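Local coordinates for protein multicopper oxidase (Arthrobacter sp. FB24, PDB 3GDC) that probably oxidises phenolic and related substrates at one copper site and passes the electrons to further coppers that reduce dioxygen to water, as in laccases, at residues P50-K55 with Y172-G177; P137-I142 with L213-I218. One frame throughout, in Å; residues are numbered along the deposited sequence.

Contact 1: residues P50-K55 with Y172-G177. With CA (calcium ion), chain H.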
loop_
_atom_site.group_PDB
_atom_site.type_symbol
_atom_site.label_atom_id
_atom_site.label_comp_id
_atom_site.label_asym_id
_atom_site.label_seq_id
_atom_site.Cartn_x
_atom_site.Cartn_y
_atom_site.Cartn_z
ATOM N N PRO A 50 -2.064 9.549 30.193
ATOM C CA PRO A 50 -1.956 10.091 31.556
ATOM C C PRO A 50 -0.659 10.873 31.784
ATOM O O PRO A 50 0.440 10.315 31.679
ATOM C CB PRO A 50 -2.013 8.836 32.438
ATOM C CG PRO A 50 -2.816 7.862 31.633
ATOM C CD PRO A 50 -2.371 8.106 30.204
ATOM N N GLY A 51 -0.804 12.166 32.066
ATOM C CA GLY A 51 0.332 13.045 32.341
ATOM C C GLY A 51 1.044 13.610 31.125
ATOM O O GLY A 51 2.019 14.356 31.263
ATOM N N ILE A 52 0.547 13.260 29.935
ATOM C CA ILE A 52 1.164 13.686 28.680
ATOM C C ILE A 52 0.282 14.741 28.025
ATOM O O ILE A 52 -0.808 14.437 27.537
ATOM C CB ILE A 52 1.393 12.492 27.718
ATOM C CG1 ILE A 52 2.229 11.385 28.389
ATOM C CG2 ILE A 52 2.020 12.960 26.402
ATOM C CD1 ILE A 52 3.674 11.773 28.752
ATOM N N ILE A 53 0.750 15.983 28.046
ATOM C CA ILE A 53 -0.027 17.104 27.529
ATOM C C ILE A 53 0.472 17.472 26.144
ATOM O O ILE A 53 1.603 17.936 25.978
ATOM C CB ILE A 53 0.032 18.339 28.449
ATOM C CG1 ILE A 53 -0.358 17.977 29.894
ATOM C CG2 ILE A 53 -0.845 19.464 27.887
ATOM C CD1 ILE A 53 -1.714 17.285 30.038
ATOM N N PHE A 54 -0.387 17.252 25.156
ATOM C CA PHE A 54 -0.064 17.536 23.766
ATOM C C PHE A 54 -0.527 18.962 23.457
ATOM O O PHE A 54 -1.699 19.277 23.638
ATOM C CB PHE A 54 -0.763 16.521 22.856
ATOM C CG PHE A 54 -0.414 16.665 21.399
ATOM C CD1 PHE A 54 0.803 16.193 20.915
ATOM C CD2 PHE A 54 -1.311 17.258 20.512
ATOM C CE1 PHE A 54 1.135 16.324 19.557
ATOM C CE2 PHE A 54 -0.989 17.387 19.153
ATOM C CZ PHE A 54 0.232 16.929 18.682
ATOM N N LYS A 55 0.409 19.817 23.033
ATOM C CA LYS A 55 0.088 21.189 22.622
ATOM C C LYS A 55 -0.407 21.139 21.179
ATOM O O LYS A 55 0.386 21.074 20.232
ATOM C CB LYS A 55 1.306 22.110 22.749
ATOM C CG LYS A 55 1.962 22.096 24.142
ATOM C CD LYS A 55 2.838 23.329 24.371
ATOM C CE LYS A 55 2.001 24.607 24.523
ATOM N NZ LYS A 55 1.161 24.610 25.757
ATOM N N TYR A 172 0.643 11.017 17.361
ATOM C CA TYR A 172 1.065 12.145 18.172
ATOM C C TYR A 172 2.565 12.115 18.356
ATOM O O TYR A 172 3.111 11.154 18.899
ATOM C CB TYR A 172 0.372 12.142 19.536
ATOM C CG TYR A 172 -1.120 12.385 19.438
ATOM C CD1 TYR A 172 -1.615 13.655 19.122
ATOM C CD2 TYR A 172 -2.024 11.345 19.624
ATOM C CE1 TYR A 172 -2.981 13.885 19.013
ATOM C CE2 TYR A 172 -3.401 11.560 19.518
ATOM C CZ TYR A 172 -3.864 12.844 19.209
ATOM O OH TYR A 172 -5.203 13.087 19.082
ATOM N N ASN A 173 3.204 13.166 17.853
ATOM C CA ASN A 173 4.630 13.394 18.003
ATOM C C ASN A 173 4.820 14.325 19.197
ATOM O O ASN A 173 4.635 15.546 19.094
ATOM C CB ASN A 173 5.191 13.999 16.710
ATOM C CG ASN A 173 6.695 14.236 16.765
ATOM O OD1 ASN A 173 7.341 14.019 17.798
ATOM N ND2 ASN A 173 7.257 14.678 15.647
ATOM N N THR A 174 5.160 13.738 20.339
ATOM C CA THR A 174 5.194 14.483 21.596
ATOM C C THR A 174 6.584 15.020 21.972
ATOM O O THR A 174 6.681 15.982 22.730
ATOM C CB THR A 174 4.637 13.642 22.760
ATOM O OG1 THR A 174 5.476 12.501 22.959
ATOM C CG2 THR A 174 3.217 13.156 22.451
ATOM N N ASP A 175 7.650 14.411 21.456
ATOM C CA ASP A 175 9.006 14.753 21.911
ATOM C C ASP A 175 9.923 15.294 20.811
ATOM O O ASP A 175 11.146 15.325 20.972
ATOM C CB ASP A 175 9.662 13.557 22.636
ATOM C CG ASP A 175 9.856 12.329 21.734
ATOM O OD1 ASP A 175 9.954 12.468 20.490
ATOM O OD2 ASP A 175 9.928 11.203 22.286
ATOM N N GLY A 176 9.330 15.722 19.697
ATOM C CA GLY A 176 10.103 16.202 18.559
ATOM C C GLY A 176 10.657 15.073 17.714
ATOM O O GLY A 176 10.322 13.899 17.912
ATOM N N GLY A 177 11.515 15.421 16.765
ATOM C CA GLY A 177 12.061 14.427 15.851
ATOM C C GLY A 177 11.052 14.074 14.777
ATOM O O GLY A 177 10.070 14.806 14.563
HETATM CA CA CA H . 8.781 12.150 18.348
HETATM O O HOH W 1 3.687 16.754 24.179
#
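N173, whose backbone O lies 3.6 Å from F54 CE1 at the ring edge, gives its OD1 to the calcium ion at 2.4 Å. D175 OD1 and G176 O bind the same ion, and D179 and E181 supply the other four oxygens. The amide of N173 has its rotation fixed at both ends. Its ND2 bonds G177 O at 3.0 Å, with an N-H...O angle of 150°. G177 O lies close to the amide plane, while ND2 stands above the carbonyl plane of G177. The calcium loop follows strand 163-172 in the second of two cupredoxin-type domains. It packs against strand 52-59 of the first. F54 has the largest share of that contact. Its CG is anti to the backbone N (chi1 -176°), which starts the ring toward the loop. Y172 meets it edge-on in a T-shaped pair. CD1 of Y172 stands 3.6 Å above the F54 plane, over the ring centre, and the two planes are at 69°. Y172 OH is held by G187 O. An alanine in place of F54 would probably open a gap here and leave the edge of Y172 without the ring face it packs on. T174 adds its methyl: CG2 lies 4.1 Å from I52 CG2, and the two side chains cross at about a right angle. T174 CG2 also approaches F54 CD1 obliquely. A water bridges the backbones, donating to I53 O at 3.0 Å and more weakly to T174 O.

Contact 2: residues P137-I142 with L213-I218. With CU (copper (II) ion), chain D.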
loop_
_atom_site.group_PDB
_atom_site.type_symbol
_atom_site.label_atom_id
_atom_site.label_comp_id
_atom_site.label_asym_id
_atom_site.label_seq_id
_atom_site.Cartn_x
_atom_site.Cartn_y
_atom_site.Cartn_z
ATOM N N PRO A 137 5.934 24.942 7.671
ATOM C CA PRO A 137 6.319 23.555 7.367
ATOM C C PRO A 137 5.148 22.591 7.485
ATOM O O PRO A 137 4.456 22.586 8.512
ATOM C CB PRO A 137 7.364 23.237 8.442
ATOM C CG PRO A 137 7.052 24.143 9.552
ATOM C CD PRO A 137 6.543 25.406 8.930
ATOM N N LEU A 138 4.942 21.800 6.435
ATOM C CA LEU A 138 3.784 20.917 6.304
ATOM C C LEU A 138 3.588 19.927 7.453
ATOM O O LEU A 138 2.460 19.742 7.907
ATOM C CB LEU A 138 3.841 20.146 4.977
ATOM C CG LEU A 138 3.051 20.586 3.734
ATOM C CD1 LEU A 138 1.587 20.109 3.797
ATOM C CD2 LEU A 138 3.134 22.086 3.499
ATOM N N ALA A 139 4.667 19.285 7.911
ATOM C CA ALA A 139 4.515 18.187 8.885
ATOM C C ALA A 139 3.849 18.603 10.206
ATOM O O ALA A 139 2.832 18.008 10.572
ATOM C CB ALA A 139 5.845 17.431 9.130
ATOM N N PRO A 140 4.400 19.615 10.917
ATOM C CA PRO A 140 3.749 20.051 12.154
ATOM C C PRO A 140 2.352 20.634 11.964
ATOM O O PRO A 140 1.517 20.485 12.838
ATOM C CB PRO A 140 4.692 21.125 12.706
ATOM C CG PRO A 140 5.535 21.544 11.568
ATOM C CD PRO A 140 5.652 20.356 10.672
ATOM N N HIS A 141 2.096 21.285 10.831
ATOM C CA HIS A 141 0.779 21.894 10.612
ATOM C C HIS A 141 -0.338 20.861 10.467
ATOM O O HIS A 141 -1.460 21.115 10.894
ATOM C CB HIS A 141 0.814 22.907 9.466
ATOM C CG HIS A 141 1.401 24.224 9.868
ATOM N ND1 HIS A 141 0.634 25.258 10.363
ATOM C CD2 HIS A 141 2.683 24.657 9.898
ATOM C CE1 HIS A 141 1.416 26.283 10.655
ATOM N NE2 HIS A 141 2.666 25.941 10.387
ATOM N N ILE A 142 -0.022 19.691 9.924
ATOM C CA ILE A 142 -0.987 18.584 9.916
ATOM C C ILE A 142 -0.895 17.820 11.250
ATOM O O ILE A 142 -1.912 17.578 11.913
ATOM C CB ILE A 142 -0.788 17.630 8.710
ATOM C CG1 ILE A 142 -0.978 18.386 7.381
ATOM C CG2 ILE A 142 -1.778 16.451 8.765
ATOM C CD1 ILE A 142 -0.585 17.575 6.142
ATOM N N LEU A 213 -2.235 9.989 9.476
ATOM C CA LEU A 213 -0.983 9.738 10.173
ATOM C C LEU A 213 0.228 10.363 9.472
ATOM O O LEU A 213 0.494 10.100 8.303
ATOM C CB LEU A 213 -0.782 8.229 10.376
ATOM C CG LEU A 213 0.523 7.778 11.027
ATOM C CD1 LEU A 213 0.626 8.313 12.456
ATOM C CD2 LEU A 213 0.532 6.254 11.007
ATOM N N GLU A 214 0.939 11.209 10.200
ATOM C CA GLU A 214 2.142 11.838 9.689
ATOM C C GLU A 214 3.367 10.998 10.085
ATOM O O GLU A 214 3.294 10.174 11.018
ATOM C CB GLU A 214 2.246 13.276 10.230
ATOM C CG GLU A 214 3.413 14.100 9.674
ATOM C CD GLU A 214 3.422 14.116 8.152
ATOM O OE1 GLU A 214 2.667 14.932 7.580
ATOM O OE2 GLU A 214 4.152 13.292 7.542
ATOM N N TYR A 215 4.462 11.188 9.340
ATOM C CA TYR A 215 5.785 10.585 9.618
ATOM C C TYR A 215 5.897 9.121 9.163
ATOM O O TYR A 215 6.772 8.783 8.354
ATOM C CB TYR A 215 6.211 10.789 11.090
ATOM C CG TYR A 215 6.172 12.242 11.542
ATOM C CD1 TYR A 215 7.070 13.177 11.029
ATOM C CD2 TYR A 215 5.237 12.676 12.485
ATOM C CE1 TYR A 215 7.026 14.507 11.429
ATOM C CE2 TYR A 215 5.186 14.012 12.891
ATOM C CZ TYR A 215 6.086 14.916 12.363
ATOM O OH TYR A 215 6.048 16.236 12.763
ATOM N N ASP A 216 5.019 8.261 9.671
ATOM C CA ASP A 216 4.959 6.864 9.234
ATOM C C ASP A 216 4.281 6.773 7.862
ATOM O O ASP A 216 3.222 7.365 7.662
ATOM C CB ASP A 216 4.195 6.022 10.254
ATOM C CG ASP A 216 4.897 5.953 11.603
ATOM O OD1 ASP A 216 5.966 5.301 11.685
ATOM O OD2 ASP A 216 4.372 6.528 12.579
ATOM N N PRO A 217 4.881 6.028 6.913
ATOM C CA PRO A 217 4.356 6.054 5.541
ATOM C C PRO A 217 3.011 5.347 5.314
ATOM O O PRO A 217 2.319 5.662 4.347
ATOM C CB PRO A 217 5.463 5.371 4.725
ATOM C CG PRO A 217 6.160 4.478 5.707
ATOM C CD PRO A 217 6.070 5.158 7.044
ATOM N N ILE A 218 2.643 4.397 6.174
ATOM C CA ILE A 218 1.405 3.650 5.946
ATOM C C ILE A 218 0.721 3.261 7.253
ATOM O O ILE A 218 1.377 3.006 8.271
ATOM C CB ILE A 218 1.627 2.417 5.006
ATOM C CG1 ILE A 218 0.295 1.862 4.474
ATOM C CG2 ILE A 218 2.451 1.327 5.702
ATOM C CD1 ILE A 218 0.393 1.174 3.112
HETATM CU CU CU D . -1.483 25.447 10.004
#
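The Y215 ring has E214 CG over one face, 3.5 Å above the plane and over its centre, and A139 CB near its phenol end. A139 CB is 3.8 Å from Y215 OH and 3.9 Å from Y215 CE1. The second flat group is the imidazole of H141, with P137 O at its edge. H141 ND1 binds a copper ion at 2.2 Å. H88 and C133 complete this site, which has the ligands expected of a type 1 copper.

E214 is the other half of the contact. Its CG is anti to the backbone N (chi1 -175°) and lies 4.2 Å from A139 CB; the chain then bends at chi2. The carboxylate is gripped on both oxygens. OE2 takes the N-H of Y215 on its anti side at 2.8 Å, with an N-H...O angle of 160°. OE1 lies 4.0 Å from A139 CA, and its main partner is T273 OG1 of the second subunit. Y215 has a positive phi of 80°, and D216 N bonds weakly back to E214 O. This is a classic gamma turn centred on Y215. Across this turn, Y215 and E214 both touch the same short helix.

That helix, 138-143, starts just after P137, its N-cap residue, which follows a cis peptide bond. Its L138 N bonds E277 of the second subunit. A143 of the same helix also packs on E214 and Y215. The loop 213-218 runs from strand 205-211 into strand 218-223, where I218 packs on strand 245-249.

Contacts 1 and 2 join the same two cupredoxin-type domains, and their segments alternate along the chain. Each pairs a piece of the first domain with a loop of the second. Their centres are 15 Å apart, and they touch directly: N173 ND2 of contact 1 packs 3.5 Å from Y215 CZ of contact 2. The side chain of Y215 is about 7 Å from the calcium ion, so the calcium loop of contact 1 lies beside contact 2. Contact 2 is the nearer to the coppers. It holds H141, and I142 has its side chain about 6 Å from another copper. The F54 side chain of contact 1 is about 12 Å from a copper.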